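Local coordinates for Pgp2 (Campylobacter jejuni subsp. jejuni, PDB 6XJ6), which determines the helical cell shape of its bacterium, probably acting as a peptidoglycan LD-carboxypeptidase whose accessory NTF2 domain binds peptidoglycan in a pocket, at residues A[73-78]-A[99-104]; A[174-179]-A[273-278]. All coordinates share one frame; numbering follows the deposited sequence.

Overall arrangement
The two contacts come one after the other along the chain, and each belongs to a different domain. Contact 1 (73-78 with 99-104) lies in the L,D-transpeptidase (YkuD) catalytic domain, where it joins the start of edge strand 77-80 to the loop before helix 104-108. Contact 2 (174-179 with 273-278) lies in the C-terminal NTF2-like domain and packs helix 170-188 on the end of strand 263-275. Their centres are 23 Å apart and their nearest atoms about 9 Å, without touching. Strand 263-275 links the two regions: its Y272 meets N103 and L104 of contact 1, while V273 and I275 serve contact 2, so the catalytic and peptidoglycan-binding domains abut here.

Contact 1 (A[73-78]-A[99-104]); sequences KTPVGF and TTYPNL
P75 and Y101 make the apolar half of this contact, the pyrrolidine ring crossing one side of the phenol at a slant. CB of P75 lies 3.5 Å from CD1 of Y101, and CG of P75 is 3.6 Å from the same carbon, so the proline meets the ring near its root rather than at the hydroxyl. CB of P102 sits over the centre of the Y101 ring, 3.8 Å above its plane; P102 follows a cis peptide bond, which folds it back onto the tyrosine in a Tyr-cis-Pro pair. With CG trans to the backbone N (chi1 179°), the Y101 side chain extends past P75, and its OH hydrogen-bonds to O of T112.

The polar half is a weak hydrogen bond from ND2 of N103 to O of F78, 3.3 Å long and bent to 138° at the hydrogen. N103 is the N-cap of helix 104-108: its OD1 receives the N-H of D106, while ND2 also hydrogen-bonds to OH of Y241. Setting CG between the backbone N and the carbonyl carbon (chi1 68°) lets one amide serve both the helix end and the strand. F78 belongs to strand 77-80, at the edge of the five-stranded mixed sheet of the YkuD catalytic domain; its CB points away from the loop, and its ring meets that of F157. G77 has a positive phi at which a side chain would collide with O of V76.

Further out, OG1 of T99 accepts a weak hydrogen bond from N of Y101 and bonds to O of I116, while OG1 of T100 pairs with N of E80. T74 OG1 bonds to N of G61 and O of G135, the residue before the predicted nucleophile C136, whose side chain is about 8 Å from that of P75.

Contact 2 (A[174-179]-A[273-278]); sequences ASLLAD and VKIDSK
V273 turns its CG2 methyl toward L176 of the helix, and the two side chains meet tip to tip, with V273 CG2 4.0 Å from L176 CD2. K274 leaves the strand on the side away from the helix, and its NZ makes salt bridges with D200 and E203. I275 returns to the helix side and crosses L176 obliquely: its CG1 is 3.8 Å from L176 CD2, and its CD1 is 4.0 Å from L176 CD1. L176 thus puts both branches to use, CD2 against V273 and I275, CD1 along I275; with its CG trans to the carbonyl carbon (chi1 -77°), the fork reaches the strand. No hydrogen bond links the segments; the touching atoms are all carbons of L176, V273 and I275. At D276 the strand has ended: its OD1 accepts a weak hydrogen bond from N of K278 and a hydrogen bond from N of K280 in the turn leading into strand 281-283. Y250 of strand 249-260 and M281 of strand 281-283 both touch L176, and helix 6-13 packs on the helix at A174, S175 and L177, leaving helix 170-188 between helix 6-13 and the curved antiparallel sheet of the NTF2-like domain.

Contact 1 (A[73-78]-A[99-104])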
loop_
_atom_site.group_PDB
_atom_site.type_symbol
_atom_site.label_atom_id
_atom_site.label_comp_id
_atom_site.label_asym_id
_atom_site.label_seq_id
_atom_site.Cartn_x
_atom_site.Cartn_y
_atom_site.Cartn_z
ATOM N N LYS A 73 -3.536 -9.063 -16.482
ATOM C CA LYS A 73 -4.203 -7.940 -15.849
ATOM C C LYS A 73 -3.200 -7.050 -15.136
ATOM O O LYS A 73 -2.167 -7.509 -14.639
ATOM C CB LYS A 73 -5.253 -8.440 -14.857
ATOM C CG LYS A 73 -6.420 -9.137 -15.534
ATOM C CD LYS A 73 -7.298 -9.875 -14.550
ATOM C CE LYS A 73 -8.448 -10.568 -15.275
ATOM N NZ LYS A 73 -9.255 -11.430 -14.368
ATOM N N THR A 74 -3.520 -5.749 -15.094
ATOM C CA THR A 74 -2.769 -4.833 -14.244
ATOM C C THR A 74 -3.360 -4.851 -12.835
ATOM O O THR A 74 -4.578 -4.683 -12.679
ATOM C CB THR A 74 -2.817 -3.423 -14.816
ATOM O OG1 THR A 74 -2.069 -3.386 -16.037
ATOM C CG2 THR A 74 -2.223 -2.405 -13.844
ATOM N N PRO A 75 -2.548 -5.066 -11.803
ATOM C CA PRO A 75 -3.097 -5.124 -10.444
ATOM C C PRO A 75 -3.653 -3.795 -9.957
ATOM O O PRO A 75 -3.120 -2.716 -10.240
ATOM C CB PRO A 75 -1.916 -5.583 -9.579
ATOM C CG PRO A 75 -0.716 -5.444 -10.395
ATOM C CD PRO A 75 -1.097 -5.311 -11.839
ATOM N N VAL A 76 -4.734 -3.909 -9.200
ATOM C CA VAL A 76 -5.389 -2.798 -8.527
ATOM C C VAL A 76 -4.972 -2.836 -7.065
ATOM O O VAL A 76 -4.986 -3.902 -6.435
ATOM C CB VAL A 76 -6.913 -2.934 -8.677
ATOM C CG1 VAL A 76 -7.662 -1.937 -7.811
ATOM C CG2 VAL A 76 -7.300 -2.791 -10.143
ATOM N N GLY A 77 -4.582 -1.688 -6.521
ATOM C CA GLY A 77 -4.202 -1.619 -5.127
ATOM C C GLY A 77 -3.136 -0.567 -4.906
ATOM O O GLY A 77 -2.994 0.365 -5.692
ATOM N N PHE A 78 -2.395 -0.753 -3.815
ATOM C CA PHE A 78 -1.361 0.183 -3.395
ATOM C C PHE A 78 -0.055 -0.579 -3.251
ATOM O O PHE A 78 0.011 -1.570 -2.510
ATOM C CB PHE A 78 -1.744 0.868 -2.078
ATOM C CG PHE A 78 -1.016 2.155 -1.834
ATOM C CD1 PHE A 78 -1.541 3.358 -2.274
ATOM C CD2 PHE A 78 0.186 2.165 -1.153
ATOM C CE1 PHE A 78 -0.876 4.547 -2.036
ATOM C CE2 PHE A 78 0.853 3.352 -0.918
ATOM C CZ PHE A 78 0.320 4.543 -1.369
ATOM N N THR A 99 7.177 -2.332 -9.930
ATOM C CA THR A 99 6.282 -2.249 -8.786
ATOM C C THR A 99 6.436 -3.505 -7.942
ATOM O O THR A 99 6.982 -4.519 -8.384
ATOM C CB THR A 99 4.807 -2.112 -9.189
ATOM O OG1 THR A 99 4.270 -3.401 -9.535
ATOM C CG2 THR A 99 4.603 -1.131 -10.341
ATOM N N THR A 100 5.921 -3.440 -6.712
ATOM C CA THR A 100 6.075 -4.522 -5.750
ATOM C C THR A 100 4.980 -5.588 -5.837
ATOM O O THR A 100 4.825 -6.369 -4.892
ATOM C CB THR A 100 6.140 -3.960 -4.334
ATOM O OG1 THR A 100 5.035 -3.073 -4.137
ATOM C CG2 THR A 100 7.443 -3.209 -4.131
ATOM N N TYR A 101 4.232 -5.656 -6.932
ATOM C CA TYR A 101 3.269 -6.743 -7.071
ATOM C C TYR A 101 4.004 -8.085 -7.094
ATOM O O TYR A 101 4.978 -8.242 -7.847
ATOM C CB TYR A 101 2.411 -6.632 -8.335
ATOM C CG TYR A 101 1.462 -7.809 -8.426
ATOM C CD1 TYR A 101 0.203 -7.764 -7.846
ATOM C CD2 TYR A 101 1.853 -8.991 -9.033
ATOM C CE1 TYR A 101 -0.648 -8.851 -7.885
ATOM C CE2 TYR A 101 1.009 -10.083 -9.072
ATOM C CZ TYR A 101 -0.243 -10.002 -8.502
ATOM O OH TYR A 101 -1.095 -11.080 -8.531
ATOM N N PRO A 102 3.553 -9.084 -6.325
ATOM C CA PRO A 102 2.433 -9.097 -5.382
ATOM C C PRO A 102 2.852 -8.604 -4.010
ATOM O O PRO A 102 3.934 -8.944 -3.523
ATOM C CB PRO A 102 2.055 -10.583 -5.317
ATOM C CG PRO A 102 3.337 -11.286 -5.534
ATOM C CD PRO A 102 4.132 -10.430 -6.493
ATOM N N ASN A 103 2.000 -7.792 -3.392
ATOM C CA ASN A 103 2.256 -7.353 -2.033
ATOM C C ASN A 103 1.788 -8.430 -1.053
ATOM O O ASN A 103 1.324 -9.508 -1.440
ATOM C CB ASN A 103 1.648 -5.970 -1.788
ATOM C CG ASN A 103 0.127 -5.970 -1.798
ATOM O OD1 ASN A 103 -0.515 -6.941 -1.410
ATOM N ND2 ASN A 103 -0.457 -4.854 -2.218
ATOM N N LEU A 104 1.939 -8.150 0.238
ATOM C CA LEU A 104 1.626 -9.159 1.245
ATOM C C LEU A 104 0.163 -9.583 1.173
ATOM O O LEU A 104 -0.155 -10.769 1.310
ATOM C CB LEU A 104 1.958 -8.628 2.636
ATOM C CG LEU A 104 1.619 -9.572 3.788
ATOM C CD1 LEU A 104 2.464 -10.829 3.736
ATOM C CD2 LEU A 104 1.798 -8.838 5.106
#

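Contact 2 (A[174-179]-A[273-278])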
loop_
_atom_site.group_PDB
_atom_site.type_symbol
_atom_site.label_atom_id
_atom_site.label_comp_id
_atom_site.label_asym_id
_atom_site.label_seq_id
_atom_site.Cartn_x
_atom_site.Cartn_y
_atom_site.Cartn_z
ATOM N N ALA A 174 -8.087 9.362 10.652
ATOM C CA ALA A 174 -8.028 9.638 12.083
ATOM C C ALA A 174 -8.526 8.454 12.901
ATOM O O ALA A 174 -7.926 8.100 13.927
ATOM C CB ALA A 174 -8.845 10.888 12.398
ATOM N N SER A 175 -9.634 7.840 12.481
ATOM C CA SER A 175 -10.143 6.694 13.223
ATOM C C SER A 175 -9.173 5.521 13.148
ATOM O O SER A 175 -8.962 4.816 14.142
ATOM C CB SER A 175 -11.531 6.298 12.721
ATOM O OG SER A 175 -11.474 5.702 11.438
ATOM N N LEU A 176 -8.558 5.305 11.982
ATOM C CA LEU A 176 -7.615 4.200 11.857
ATOM C C LEU A 176 -6.377 4.424 12.715
ATOM O O LEU A 176 -5.855 3.479 13.315
ATOM C CB LEU A 176 -7.229 3.991 10.393
ATOM C CG LEU A 176 -8.264 3.279 9.520
ATOM C CD1 LEU A 176 -7.799 3.280 8.079
ATOM C CD2 LEU A 176 -8.518 1.850 9.990
ATOM N N LEU A 177 -5.888 5.662 12.787
ATOM C CA LEU A 177 -4.733 5.936 13.636
ATOM C C LEU A 177 -5.061 5.700 15.103
ATOM O O LEU A 177 -4.243 5.151 15.851
ATOM C CB LEU A 177 -4.240 7.362 13.413
ATOM C CG LEU A 177 -3.432 7.546 12.132
ATOM C CD1 LEU A 177 -3.311 9.002 11.757
ATOM C CD2 LEU A 177 -2.051 6.939 12.315
ATOM N N ALA A 178 -6.255 6.107 15.537
ATOM C CA ALA A 178 -6.664 5.820 16.905
ATOM C C ALA A 178 -6.757 4.317 17.139
ATOM O O ALA A 178 -6.333 3.819 18.189
ATOM C CB ALA A 178 -7.992 6.505 17.201
ATOM N N ASP A 179 -7.299 3.573 16.166
ATOM C CA ASP A 179 -7.353 2.120 16.288
ATOM C C ASP A 179 -5.955 1.518 16.327
ATOM O O ASP A 179 -5.685 0.596 17.108
ATOM C CB ASP A 179 -8.131 1.523 15.117
ATOM C CG ASP A 179 -9.623 1.757 15.211
ATOM O OD1 ASP A 179 -10.121 2.094 16.307
ATOM O OD2 ASP A 179 -10.305 1.580 14.173
ATOM N N VAL A 273 -5.672 -3.229 5.860
ATOM C CA VAL A 273 -6.853 -3.194 6.710
ATOM C C VAL A 273 -8.074 -2.761 5.913
ATOM O O VAL A 273 -7.977 -2.133 4.861
ATOM C CB VAL A 273 -6.662 -2.255 7.930
ATOM C CG1 VAL A 273 -5.361 -2.565 8.664
ATOM C CG2 VAL A 273 -6.702 -0.779 7.515
ATOM N N LYS A 274 -9.240 -3.106 6.442
ATOM C CA LYS A 274 -10.489 -2.492 6.033
ATOM C C LYS A 274 -11.104 -1.796 7.240
ATOM O O LYS A 274 -10.717 -2.039 8.386
ATOM C CB LYS A 274 -11.471 -3.525 5.470
ATOM C CG LYS A 274 -11.930 -4.556 6.477
ATOM C CD LYS A 274 -12.882 -5.558 5.859
ATOM C CE LYS A 274 -13.205 -6.652 6.846
ATOM N NZ LYS A 274 -14.036 -7.733 6.247
ATOM N N ILE A 275 -12.056 -0.912 6.969
ATOM C CA ILE A 275 -12.885 -0.309 8.005
ATOM C C ILE A 275 -14.230 -1.014 7.965
ATOM O O ILE A 275 -14.913 -1.001 6.933
ATOM C CB ILE A 275 -13.046 1.203 7.794
ATOM C CG1 ILE A 275 -11.691 1.902 7.873
ATOM C CG2 ILE A 275 -13.975 1.762 8.839
ATOM C CD1 ILE A 275 -11.743 3.369 7.511
ATOM N N ASP A 276 -14.618 -1.628 9.079
ATOM C CA ASP A 276 -15.832 -2.428 9.090
ATOM C C ASP A 276 -17.066 -1.529 9.196
ATOM O O ASP A 276 -16.974 -0.299 9.264
ATOM C CB ASP A 276 -15.757 -3.512 10.167
ATOM C CG ASP A 276 -15.916 -2.974 11.585
ATOM O OD1 ASP A 276 -16.190 -1.770 11.780
ATOM O OD2 ASP A 276 -15.760 -3.786 12.522
ATOM N N SER A 277 -18.242 -2.158 9.192
ATOM C CA SER A 277 -19.493 -1.410 9.184
ATOM C C SER A 277 -19.666 -0.552 10.429
ATOM O O SER A 277 -20.458 0.397 10.408
ATOM C CB SER A 277 -20.676 -2.371 9.051
ATOM O OG SER A 277 -20.759 -3.235 10.171
ATOM N N LYS A 278 -18.960 -0.866 11.512
ATOM C CA LYS A 278 -19.012 -0.075 12.732
ATOM C C LYS A 278 -17.873 0.933 12.816
ATOM O O LYS A 278 -17.681 1.553 13.867
ATOM C CB LYS A 278 -19.018 -0.995 13.955
ATOM C CG LYS A 278 -20.061 -2.114 13.876
ATOM C CD LYS A 278 -21.468 -1.574 13.618
ATOM C CE LYS A 278 -22.458 -2.693 13.336
ATOM N NZ LYS A 278 -23.755 -2.161 12.832
#